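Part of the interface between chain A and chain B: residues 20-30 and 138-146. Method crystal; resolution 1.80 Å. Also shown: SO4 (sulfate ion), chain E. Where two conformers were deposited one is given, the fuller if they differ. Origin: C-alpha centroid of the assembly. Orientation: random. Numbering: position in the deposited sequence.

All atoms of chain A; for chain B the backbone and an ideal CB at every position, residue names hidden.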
# COMPACT_ATOMS: atom_id res chain seq x y z
N ARG A 20 -3.42 -1.92 3.58
CA ARG A 20 -4.54 -1.72 2.64
C ARG A 20 -5.85 -1.62 3.37
O ARG A 20 -6.70 -0.78 2.98
CB ARG A 20 -4.62 -2.87 1.67
CG ARG A 20 -5.75 -2.81 0.64
CD ARG A 20 -5.52 -3.98 -0.37
NE ARG A 20 -4.08 -4.28 -0.57
CZ ARG A 20 -3.18 -3.45 -1.13
NH1 ARG A 20 -3.56 -2.25 -1.60
NH2 ARG A 20 -1.90 -3.82 -1.24
N ALA A 21 -6.05 -2.47 4.37
CA ALA A 21 -7.36 -2.48 5.10
C ALA A 21 -7.51 -1.14 5.84
O ALA A 21 -8.60 -0.55 5.87
CB ALA A 21 -7.40 -3.67 6.08
N TRP A 22 -6.43 -0.64 6.45
CA TRP A 22 -6.52 0.58 7.23
C TRP A 22 -6.78 1.77 6.27
O TRP A 22 -7.69 2.59 6.48
CB TRP A 22 -5.21 0.78 7.98
CG TRP A 22 -5.16 1.87 8.94
CD1 TRP A 22 -5.77 3.10 8.87
CD2 TRP A 22 -4.36 1.88 10.10
NE1 TRP A 22 -5.39 3.90 9.95
CE2 TRP A 22 -4.54 3.15 10.72
CE3 TRP A 22 -3.50 0.93 10.67
CZ2 TRP A 22 -3.94 3.49 11.92
CZ3 TRP A 22 -2.85 1.29 11.91
CH2 TRP A 22 -3.08 2.56 12.49
N ARG A 23 -6.03 1.84 5.18
CA ARG A 23 -6.31 2.92 4.20
C ARG A 23 -7.72 2.81 3.56
O ARG A 23 -8.33 3.84 3.25
CB ARG A 23 -5.19 2.96 3.18
CG ARG A 23 -3.80 3.19 3.83
CD ARG A 23 -3.77 4.46 4.67
NE ARG A 23 -2.94 4.31 5.84
CZ ARG A 23 -2.81 5.26 6.77
NH1 ARG A 23 -2.03 5.06 7.79
NH2 ARG A 23 -3.45 6.42 6.66
N ALA A 24 -8.25 1.61 3.41
CA ALA A 24 -9.64 1.43 2.88
C ALA A 24 -10.60 2.02 3.87
O ALA A 24 -11.60 2.66 3.50
CB ALA A 24 -9.97 -0.00 2.65
N GLU A 25 -10.35 1.74 5.15
CA GLU A 25 -11.26 2.23 6.19
C GLU A 25 -11.22 3.78 6.29
O GLU A 25 -12.24 4.44 6.41
CB GLU A 25 -10.91 1.61 7.58
CG GLU A 25 -11.86 2.12 8.69
CD GLU A 25 -13.37 1.69 8.50
OE1 GLU A 25 -13.69 0.72 7.74
OE2 GLU A 25 -14.24 2.36 9.16
N LEU A 26 -10.02 4.33 6.23
CA LEU A 26 -9.91 5.80 6.23
C LEU A 26 -10.59 6.35 4.97
O LEU A 26 -11.31 7.37 5.05
CB LEU A 26 -8.40 6.17 6.24
CG LEU A 26 -8.07 7.61 6.55
CD1 LEU A 26 -8.99 8.38 7.62
CD2 LEU A 26 -6.65 7.48 7.06
N ASP A 27 -10.37 5.74 3.81
CA ASP A 27 -11.00 6.23 2.56
C ASP A 27 -12.52 6.17 2.71
O ASP A 27 -13.18 7.11 2.31
CB ASP A 27 -10.58 5.37 1.36
CG ASP A 27 -11.05 5.96 0.01
OD1 ASP A 27 -10.68 7.11 -0.30
OD2 ASP A 27 -11.81 5.27 -0.65
N ARG A 28 -13.04 5.10 3.32
CA ARG A 28 -14.50 5.02 3.64
C ARG A 28 -14.97 6.16 4.55
O ARG A 28 -15.98 6.82 4.25
CB ARG A 28 -14.77 3.68 4.31
CG ARG A 28 -16.13 3.59 5.05
CD ARG A 28 -16.35 2.20 5.74
NE ARG A 28 -17.59 2.19 6.48
CZ ARG A 28 -18.78 1.81 5.95
NH1 ARG A 28 -19.90 1.78 6.66
NH2 ARG A 28 -18.84 1.46 4.71
N ARG A 29 -14.25 6.41 5.64
CA ARG A 29 -14.69 7.48 6.56
C ARG A 29 -14.54 8.87 6.01
O ARG A 29 -15.26 9.77 6.47
CB ARG A 29 -14.10 7.32 7.97
CG ARG A 29 -14.40 5.88 8.54
CD ARG A 29 -14.24 5.97 10.07
NE ARG A 29 -14.05 4.61 10.55
CZ ARG A 29 -13.80 4.37 11.81
NH1 ARG A 29 -13.67 5.42 12.63
NH2 ARG A 29 -13.61 3.09 12.21
N LEU A 30 -13.68 9.02 4.99
CA LEU A 30 -13.46 10.29 4.36
C LEU A 30 -14.32 10.51 3.05
O LEU A 30 -14.19 11.60 2.42
CB LEU A 30 -12.01 10.51 4.01
CG LEU A 30 -11.11 10.59 5.26
CD1 LEU A 30 -9.66 10.63 4.90
CD2 LEU A 30 -11.40 11.87 6.13
N UNK B 138 -4.41 -8.43 14.80
CA UNK B 138 -5.52 -7.80 15.59
C UNK B 138 -6.01 -6.57 14.91
O UNK B 138 -7.23 -6.32 14.82
CB UNK B 138 -5.07 -7.44 17.01
N UNK B 139 -5.09 -5.78 14.37
CA UNK B 139 -5.52 -4.57 13.60
C UNK B 139 -6.38 -5.03 12.45
O UNK B 139 -7.48 -4.52 12.18
CB UNK B 139 -4.33 -3.76 13.08
N UNK B 140 -5.88 -6.00 11.67
CA UNK B 140 -6.73 -6.51 10.59
C UNK B 140 -8.10 -7.05 11.02
O UNK B 140 -9.11 -6.78 10.33
CB UNK B 140 -5.98 -7.62 9.86
N UNK B 141 -8.15 -7.77 12.15
CA UNK B 141 -9.47 -8.28 12.63
C UNK B 141 -10.33 -7.12 13.03
O UNK B 141 -11.58 -7.17 12.77
CB UNK B 141 -9.31 -9.24 13.81
N UNK B 142 -9.74 -6.08 13.63
CA UNK B 142 -10.53 -4.91 14.04
C UNK B 142 -11.14 -4.26 12.81
O UNK B 142 -12.28 -3.71 12.85
CB UNK B 142 -9.67 -3.90 14.81
N UNK B 143 -10.38 -4.30 11.74
CA UNK B 143 -10.87 -3.69 10.49
C UNK B 143 -11.91 -4.56 9.83
O UNK B 143 -12.83 -4.04 9.23
CB UNK B 143 -9.72 -3.44 9.52
N UNK B 144 -11.71 -5.87 9.89
CA UNK B 144 -12.53 -6.83 9.13
C UNK B 144 -13.81 -7.07 9.87
O UNK B 144 -14.85 -7.24 9.27
CB UNK B 144 -11.79 -8.15 8.90
N UNK B 145 -13.74 -7.03 11.20
CA UNK B 145 -14.91 -6.97 12.06
C UNK B 145 -15.48 -5.53 12.17
O UNK B 145 -15.94 -5.11 13.23
CB UNK B 145 -14.55 -7.50 13.45
N UNK B 146 -15.49 -4.79 11.06
CA UNK B 146 -16.21 -3.49 10.99
C UNK B 146 -17.69 -3.55 10.55
O UNK B 146 -18.13 -4.46 9.84
CB UNK B 146 -15.46 -2.57 10.02
S SO4 E . -2.46 7.40 10.73
O1 SO4 E . -2.09 6.79 11.98
O2 SO4 E . -3.11 6.46 9.80
O3 SO4 E . -1.20 7.80 10.13
O4 SO4 E . -3.36 8.57 11.01

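The two helices run at 35° to each other with their axes 9.7 Å apart at closest approach. Position 138 is helical, and its ideal CB has nothing of chain A within 5.5 Å; almost any helix-compatible residue would suit. It is Arg B138, which turns to the side chain at 142, one turn on.

Position 139 points toward chain A, its ideal CB 5.3 Å from CE3 of Trp A22. An aromatic ring at that distance favours an apolar side chain, and leucine, isoleucine, valine or methionine would all serve. The residue is Ile B139, which places CG2 4.1 Å from Trp A22 CE3.

At 140 the CA-to-CB bond points sideways and the ideal CB finds no neighbour within 5.5 Å. A short side chain would leave chain A untouched, whereas a longer apolar one could reach the methyl group of Ala A21. Leu B140 does so: with chi1 t and chi2 p, its CD1 comes to 3.6 Å from Ala A21 CB.

Positions 141 and 142 are out of reach of chain A, and their helical backbone leaves the choice wide. They hold Ala B141 and Asn B142, the latter accepting a hydrogen bond from Arg B138 NE to Asn B142 OD1 (2.8 Å).

At position 143 the CA is 6.5 Å from Ala A21 CA, and the ideal CB points toward chain A, 4.2 Å from Ala A21 CB and 5.3 Å from Trp A22 N. The small alanine leaves room for an apolar side chain such as leucine or methionine. Leu B143 sets CD1 3.7 Å from Ala A21 CB and 4.0 Å from Trp A22 CB, while its CD2 lies 3.4 Å from Glu A25 CB. A water donates hydrogen bonds to both Leu B143 O and Glu A25 OE1, each 2.9 Å from the water oxygen.

Position 144 points away and suits a polar residue; it is Glu B144. Position 145, with phi/psi of -80/39, is the first to leave helical geometry; chain A offers nothing there, and the break suits a small polar residue or glycine, among others. It is Asn B145.

Position 146 points toward chain A, its ideal CB 4.4 Å from Glu A25 OE1. The carboxylate invites lysine, arginine or a neutral donor, although the guanidinium of Arg A29 nearby tempers the case for positive charge. Arg B146 forms a salt bridge, its NE 3.4 Å from Glu A25 OE2. That oxygen also accepts a hydrogen bond from Arg A29 NE (2.7 Å), so one carboxylate serves two arginines, whose like charges approach to 2.9 Å between Arg A29 NH2 and Arg B146 NH1.

Chain B 138-146: RILANLENR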
# COMPACT_ATOMS: atom_id res chain seq x y z
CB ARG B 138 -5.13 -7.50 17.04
CG ARG B 138 -6.33 -6.94 17.83
CD ARG B 138 -7.59 -7.84 17.78
NE ARG B 138 -8.71 -7.03 18.30
CZ ARG B 138 -9.07 -6.95 19.60
NH1 ARG B 138 -10.11 -6.16 19.93
NH2 ARG B 138 -8.43 -7.63 20.55
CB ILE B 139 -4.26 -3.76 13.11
CG1 ILE B 139 -3.50 -3.12 14.34
CG2 ILE B 139 -4.71 -2.73 12.01
CD1 ILE B 139 -2.11 -2.58 13.95
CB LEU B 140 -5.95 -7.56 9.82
CG LEU B 140 -6.38 -8.01 8.44
CD1 LEU B 140 -6.43 -6.83 7.49
CD2 LEU B 140 -5.36 -9.18 7.96
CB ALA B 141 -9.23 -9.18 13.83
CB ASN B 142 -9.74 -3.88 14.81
CG ASN B 142 -9.42 -4.34 16.24
OD1 ASN B 142 -10.13 -5.17 16.80
ND2 ASN B 142 -8.38 -3.77 16.83
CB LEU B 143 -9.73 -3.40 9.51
CG LEU B 143 -8.97 -2.15 9.94
CD1 LEU B 143 -7.51 -2.13 9.45
CD2 LEU B 143 -9.69 -0.92 9.42
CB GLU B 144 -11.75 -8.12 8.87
CG GLU B 144 -10.67 -7.86 7.74
CD GLU B 144 -9.84 -9.05 7.29
OE1 GLU B 144 -9.70 -10.06 8.00
OE2 GLU B 144 -9.27 -8.93 6.17
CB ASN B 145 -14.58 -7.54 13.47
CG ASN B 145 -14.11 -9.01 13.43
OD1 ASN B 145 -14.60 -9.80 12.64
ND2 ASN B 145 -13.19 -9.39 14.34
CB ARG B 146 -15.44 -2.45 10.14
CG ARG B 146 -13.98 -2.23 10.58
CD ARG B 146 -13.48 -0.79 10.58
NE ARG B 146 -14.15 0.02 11.60
CZ ARG B 146 -13.86 0.03 12.90
NH1 ARG B 146 -14.59 0.79 13.71
NH2 ARG B 146 -12.87 -0.71 13.41
O HOH W 1 -12.76 -1.95 7.28
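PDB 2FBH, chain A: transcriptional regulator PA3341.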